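Local coordinates for protein paenibacillus xanthan lyase (Paenibacillus, PDB 6F2P) that probably cleaves the polysaccharide xanthan by beta-elimination, as a multidomain, calcium-binding polysaccharide lyase of family 8, at residues D46-D51 against R75-M80; D79-Y84 against A99-G104. All coordinates share one frame; numbering follows the deposited sequence.

How the interactions relate
Interactions 1 and 2 use neighbouring turns of helix 68-85, share Asp79 and Met80, and have centres about 7 Å apart. Met80 joins them: its CE meets Met48 in interaction 1, while its CB, and CE again, meet Ile101 in interaction 2. The two also touch directly, since Met48 CE lies 3.6 Å from Asp100 O and Leu77 CD2 lies 3.9 Å from Ile101 O. Together they form one continuous packed region in the N-terminal alpha-helical domain; the centres of the two contacts lie about 50 and 51 Å from the centre of the chain. None of the residues that coordinate calcium belongs to these segments, so both contacts are read here as packing of the helical domain.

Interaction 1. Residues D46-D51 against R75-M80; sequences DSMLKD and RHLYDM
Met48 O, on the residue that carries this contact, accepts a hydrogen bond of 2.9 Å from Lys50 NZ; the donor is tilted 32° from the carbonyl plane. The same ammonium also bonds to Trp45 O, so it draws together the end of helix 28-46 and the loop that follows. That loop packs against helix 68-85 within the N-terminal alpha-helical domain of a family 8 polysaccharide lyase, an alpha/alpha toroid.

No hydrogen bond joins the two segments, and the 94 Å² buried between them comes from three apolar side chains. Met48 sends its side chain across fully extended: CG stands opposite the backbone N (chi1 -173°), and the later torsions carry SD and CE straight on towards the helix. Met80 instead bends at its last torsion (chi3 65°), which puts Met80 CE 4.0 Å from Met48 SD, and the two chains cross at a slant. Trp58 touches both methionines, and helix 95-111 lies against Met80 and Leu77. One turn back from Met80, Leu77 brings a single methyl forward, and its CD2 sits 4.3 Å from Met48 CE.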
loop_
_atom_site.group_PDB
_atom_site.type_symbol
_atom_site.label_atom_id
_atom_site.label_comp_id
_atom_site.label_asym_id
_atom_site.label_seq_id
_atom_site.Cartn_x
_atom_site.Cartn_y
_atom_site.Cartn_z
ATOM N N ASP A 46 23.894 47.774 0.168
ATOM C CA ASP A 46 24.237 48.611 -0.959
ATOM C C ASP A 46 23.007 49.007 -1.755
ATOM O O ASP A 46 22.888 50.151 -2.170
ATOM C CB ASP A 46 25.253 47.899 -1.857
ATOM C CG ASP A 46 26.646 47.873 -1.249
ATOM O OD1 ASP A 46 26.879 48.617 -0.264
ATOM O OD2 ASP A 46 27.504 47.119 -1.755
ATOM N N SER A 47 22.091 48.070 -1.967
ATOM C CA SER A 47 20.910 48.352 -2.780
ATOM C C SER A 47 19.784 48.981 -1.977
ATOM O O SER A 47 18.743 49.311 -2.528
ATOM C CB SER A 47 20.400 47.085 -3.454
ATOM O OG SER A 47 20.174 46.061 -2.498
ATOM N N MET A 48 19.984 49.148 -0.678
ATOM C CA MET A 48 18.906 49.634 0.169
ATOM C C MET A 48 18.558 51.105 -0.095
ATOM O O MET A 48 19.433 51.946 -0.293
ATOM C CB MET A 48 19.240 49.424 1.651
ATOM C CG MET A 48 18.082 49.763 2.588
ATOM S SD MET A 48 18.437 49.484 4.332
ATOM C CE MET A 48 16.831 49.790 5.055
ATOM N N LEU A 49 17.265 51.400 -0.104
ATOM C CA LEU A 49 16.792 52.771 -0.092
ATOM C C LEU A 49 16.804 53.300 1.342
ATOM O O LEU A 49 16.136 52.750 2.218
ATOM C CB LEU A 49 15.402 52.835 -0.721
ATOM C CG LEU A 49 15.551 52.386 -2.178
ATOM C CD1 LEU A 49 14.255 51.955 -2.784
ATOM C CD2 LEU A 49 16.155 53.520 -2.992
ATOM N N LYS A 50 17.575 54.360 1.580
ATOM C CA LYS A 50 17.891 54.774 2.944
ATOM C C LYS A 50 17.291 56.092 3.427
ATOM O O LYS A 50 17.422 56.425 4.601
ATOM C CB LYS A 50 19.404 54.814 3.139
ATOM C CG LYS A 50 20.086 53.515 2.778
ATOM C CD LYS A 50 21.559 53.561 3.125
ATOM C CE LYS A 50 22.281 52.365 2.520
ATOM N NZ LYS A 50 21.915 52.178 1.089
ATOM N N ASP A 51 16.625 56.834 2.554
ATOM C CA ASP A 51 16.260 58.209 2.898
ATOM C C ASP A 51 14.823 58.387 3.406
ATOM O O ASP A 51 13.937 57.625 3.036
ATOM C CB ASP A 51 16.579 59.116 1.713
ATOM C CG ASP A 51 17.983 58.898 1.201
ATOM O OD1 ASP A 51 18.921 58.863 2.037
ATOM O OD2 ASP A 51 18.140 58.722 -0.026
ATOM N N ARG A 75 13.309 39.668 4.780
ATOM C CA ARG A 75 14.421 38.748 4.553
ATOM C C ARG A 75 15.712 39.519 4.285
ATOM O O ARG A 75 16.775 39.168 4.811
ATOM C CB ARG A 75 14.116 37.748 3.433
ATOM C CG ARG A 75 12.981 36.810 3.782
ATOM C CD ARG A 75 12.758 35.691 2.778
ATOM N NE ARG A 75 11.859 34.691 3.353
ATOM C CZ ARG A 75 11.450 33.585 2.738
ATOM N NH1 ARG A 75 11.856 33.319 1.503
ATOM N NH2 ARG A 75 10.632 32.742 3.367
ATOM N N HIS A 76 15.615 40.577 3.481
ATOM C CA HIS A 76 16.768 41.437 3.225
ATOM C C HIS A 76 17.308 42.008 4.532
ATOM O O HIS A 76 18.511 41.902 4.802
ATOM C CB HIS A 76 16.414 42.557 2.256
ATOM C CG HIS A 76 16.130 42.083 0.869
ATOM N ND1 HIS A 76 16.381 40.793 0.461
ATOM C CD2 HIS A 76 15.617 42.725 -0.209
ATOM C CE1 HIS A 76 16.027 40.656 -0.811
ATOM N NE2 HIS A 76 15.565 41.819 -1.234
ATOM N N LEU A 77 16.417 42.595 5.337
ATOM C CA LEU A 77 16.769 43.062 6.683
ATOM C C LEU A 77 17.383 41.960 7.553
ATOM O O LEU A 77 18.370 42.189 8.257
ATOM C CB LEU A 77 15.554 43.665 7.386
ATOM C CG LEU A 77 15.116 45.033 6.866
ATOM C CD1 LEU A 77 13.772 45.423 7.444
ATOM C CD2 LEU A 77 16.170 46.089 7.190
ATOM N N TYR A 78 16.818 40.760 7.489
ATOM C CA TYR A 78 17.387 39.652 8.235
ATOM C C TYR A 78 18.837 39.365 7.843
ATOM O O TYR A 78 19.686 39.131 8.710
ATOM C CB TYR A 78 16.559 38.377 8.086
ATOM C CG TYR A 78 17.245 37.208 8.744
ATOM C CD1 TYR A 78 17.263 37.079 10.128
ATOM C CD2 TYR A 78 17.920 36.261 7.990
ATOM C CE1 TYR A 78 17.917 36.023 10.739
ATOM C CE2 TYR A 78 18.581 35.197 8.597
ATOM C CZ TYR A 78 18.574 35.084 9.970
ATOM O OH TYR A 78 19.217 34.028 10.574
ATOM N N ASP A 79 19.114 39.358 6.542
ATOM C CA ASP A 79 20.461 39.046 6.063
ATOM C C ASP A 79 21.466 40.028 6.636
ATOM O O ASP A 79 22.552 39.633 7.046
ATOM C CB ASP A 79 20.537 39.054 4.532
ATOM C CG ASP A 79 19.849 37.852 3.905
ATOM O OD1 ASP A 79 19.650 36.841 4.613
ATOM O OD2 ASP A 79 19.515 37.911 2.702
ATOM N N MET A 80 21.085 41.304 6.669
ATOM C CA MET A 80 21.940 42.365 7.198
ATOM C C MET A 80 22.152 42.172 8.696
ATOM O O MET A 80 23.285 42.213 9.191
ATOM C CB MET A 80 21.325 43.741 6.905
ATOM C CG MET A 80 21.210 44.052 5.422
ATOM S SD MET A 80 20.102 45.434 5.033
ATOM C CE MET A 80 20.968 46.803 5.799
#

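Interaction 2. Residues D79-Y84 against A99-G104; sequences DMALAY and ADIISG
Helix 79-84 and helix 99-104 run roughly antiparallel, their segment axes 10.0 Å apart at closest approach with 145° between their directions, and the backbones come nearest at Ala81 and Ile101, whose CA atoms are 6.8 Å apart. No hydrogen bond crosses, and Ile101 supplies the contacts made from its helix. With CG1 beside the backbone N (chi1 -66°), and so anti to the carbonyl carbon, and chi2 near 170°, its longer branch extends straight from the backbone and ends with CD1 on the surface of the other helix.

There the methyl lies close to main chain as well as side chains: Ile101 CD1 is 3.5 Å from Ala81 N and 3.7 Å from Met80 C. The small Ala81 side chain probably allows this close approach; its CB is 4.2 Å from Ile101 CD1. Further along the helix, Tyr84 meets the same methyl through CB, 4.1 Å from Ile101 CD1, while its side chain also touches Leu97 and Lys98. The two helices follow one another in the chain as an antiparallel hairpin within the N-terminal alpha-helical domain, which in family 8 lyases has an alpha/alpha-toroid fold. Leu140 and Met141 of helix 123-141 also touch the Ala81 side chain.

Met80 flanks the isoleucine with the root of its chain, its CB 3.9 Å from Ile101 CG1, and the two side chains lie alongside, heading opposite ways. An alanine in place of Ile101 would remove both branches beyond CB, CG1 with its CD1 and also CG2, and is likely to leave a gap over the Ala81 backbone while Met80 CB and Tyr84 CB lose their shared apolar partner. The Met80 methyl also reaches this branch, with CE 4.2 Å from Ile101 CG1.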
loop_
_atom_site.group_PDB
_atom_site.type_symbol
_atom_site.label_atom_id
_atom_site.label_comp_id
_atom_site.label_asym_id
_atom_site.label_seq_id
_atom_site.Cartn_x
_atom_site.Cartn_y
_atom_site.Cartn_z
ATOM N N ASP A 79 19.114 39.358 6.542
ATOM C CA ASP A 79 20.461 39.046 6.063
ATOM C C ASP A 79 21.466 40.028 6.636
ATOM O O ASP A 79 22.552 39.633 7.046
ATOM C CB ASP A 79 20.537 39.054 4.532
ATOM C CG ASP A 79 19.849 37.852 3.905
ATOM O OD1 ASP A 79 19.650 36.841 4.613
ATOM O OD2 ASP A 79 19.515 37.911 2.702
ATOM N N MET A 80 21.085 41.304 6.669
ATOM C CA MET A 80 21.940 42.365 7.198
ATOM C C MET A 80 22.152 42.172 8.696
ATOM O O MET A 80 23.285 42.213 9.191
ATOM C CB MET A 80 21.325 43.741 6.905
ATOM C CG MET A 80 21.210 44.052 5.422
ATOM S SD MET A 80 20.102 45.434 5.033
ATOM C CE MET A 80 20.968 46.803 5.799
ATOM N N ALA A 81 21.050 41.959 9.407
ATOM C CA ALA A 81 21.091 41.655 10.833
ATOM C C ALA A 81 21.992 40.449 11.130
ATOM O O ALA A 81 22.702 40.427 12.136
ATOM C CB ALA A 81 19.675 41.424 11.361
ATOM N N LEU A 82 21.974 39.461 10.240
ATOM C CA LEU A 82 22.779 38.267 10.417
ATOM C C LEU A 82 24.266 38.601 10.409
ATOM O O LEU A 82 25.001 38.208 11.316
ATOM C CB LEU A 82 22.465 37.224 9.340
ATOM C CG LEU A 82 23.138 35.848 9.491
ATOM C CD1 LEU A 82 22.811 35.191 10.830
ATOM C CD2 LEU A 82 22.762 34.911 8.357
ATOM N N ALA A 83 24.717 39.318 9.387
ATOM C CA ALA A 83 26.124 39.705 9.319
ATOM C C ALA A 83 26.466 40.604 10.499
ATOM O O ALA A 83 27.545 40.500 11.080
ATOM C CB ALA A 83 26.443 40.402 8.006
ATOM N N TYR A 84 25.532 41.482 10.847
ATOM C CA TYR A 84 25.729 42.380 11.968
ATOM C C TYR A 84 26.106 41.630 13.240
ATOM O O TYR A 84 26.915 42.119 14.034
ATOM C CB TYR A 84 24.483 43.225 12.224
ATOM C CG TYR A 84 24.635 44.092 13.443
ATOM C CD1 TYR A 84 25.463 45.207 13.419
ATOM C CD2 TYR A 84 23.971 43.790 14.626
ATOM C CE1 TYR A 84 25.619 46.008 14.538
ATOM C CE2 TYR A 84 24.121 44.583 15.750
ATOM C CZ TYR A 84 24.950 45.692 15.698
ATOM O OH TYR A 84 25.109 46.488 16.802
ATOM N N ALA A 99 22.215 50.995 12.459
ATOM C CA ALA A 99 21.287 52.110 12.305
ATOM C C ALA A 99 20.365 51.908 11.114
ATOM O O ALA A 99 19.174 52.202 11.190
ATOM C CB ALA A 99 22.044 53.426 12.183
ATOM N N ASP A 100 20.915 51.402 10.014
ATOM C CA ASP A 100 20.122 51.209 8.806
ATOM C C ASP A 100 19.115 50.075 8.965
ATOM O O ASP A 100 17.978 50.165 8.484
ATOM C CB ASP A 100 21.020 50.999 7.588
ATOM C CG ASP A 100 21.558 52.312 7.032
ATOM O OD1 ASP A 100 20.900 53.352 7.252
ATOM O OD2 ASP A 100 22.630 52.304 6.386
ATOM N N ILE A 101 19.532 49.021 9.662
ATOM C CA ILE A 101 18.631 47.934 9.983
ATOM C C ILE A 101 17.459 48.445 10.805
ATOM O O ILE A 101 16.296 48.219 10.457
ATOM C CB ILE A 101 19.340 46.829 10.755
ATOM C CG1 ILE A 101 20.388 46.169 9.865
ATOM C CG2 ILE A 101 18.345 45.793 11.209
ATOM C CD1 ILE A 101 21.299 45.249 10.603
ATOM N N ILE A 102 17.764 49.163 11.879
ATOM C CA ILE A 102 16.729 49.579 12.820
ATOM C C ILE A 102 15.764 50.592 12.217
ATOM O O ILE A 102 14.545 50.521 12.445
ATOM C CB ILE A 102 17.333 50.119 14.119
ATOM C CG1 ILE A 102 18.157 49.017 14.793
ATOM C CG2 ILE A 102 16.237 50.643 15.033
ATOM C CD1 ILE A 102 18.555 49.314 16.212
ATOM N N SER A 103 16.309 51.523 11.434
ATOM C CA SER A 103 15.492 52.509 10.735
ATOM C C SER A 103 14.556 51.795 9.765
ATOM O O SER A 103 13.380 52.152 9.640
ATOM C CB SER A 103 16.376 53.493 9.985
ATOM O OG SER A 103 15.608 54.276 9.082
ATOM N N GLY A 104 15.087 50.779 9.086
ATOM C CA GLY A 104 14.276 49.930 8.236
ATOM C C GLY A 104 13.102 49.334 8.995
ATOM O O GLY A 104 11.964 49.383 8.525
#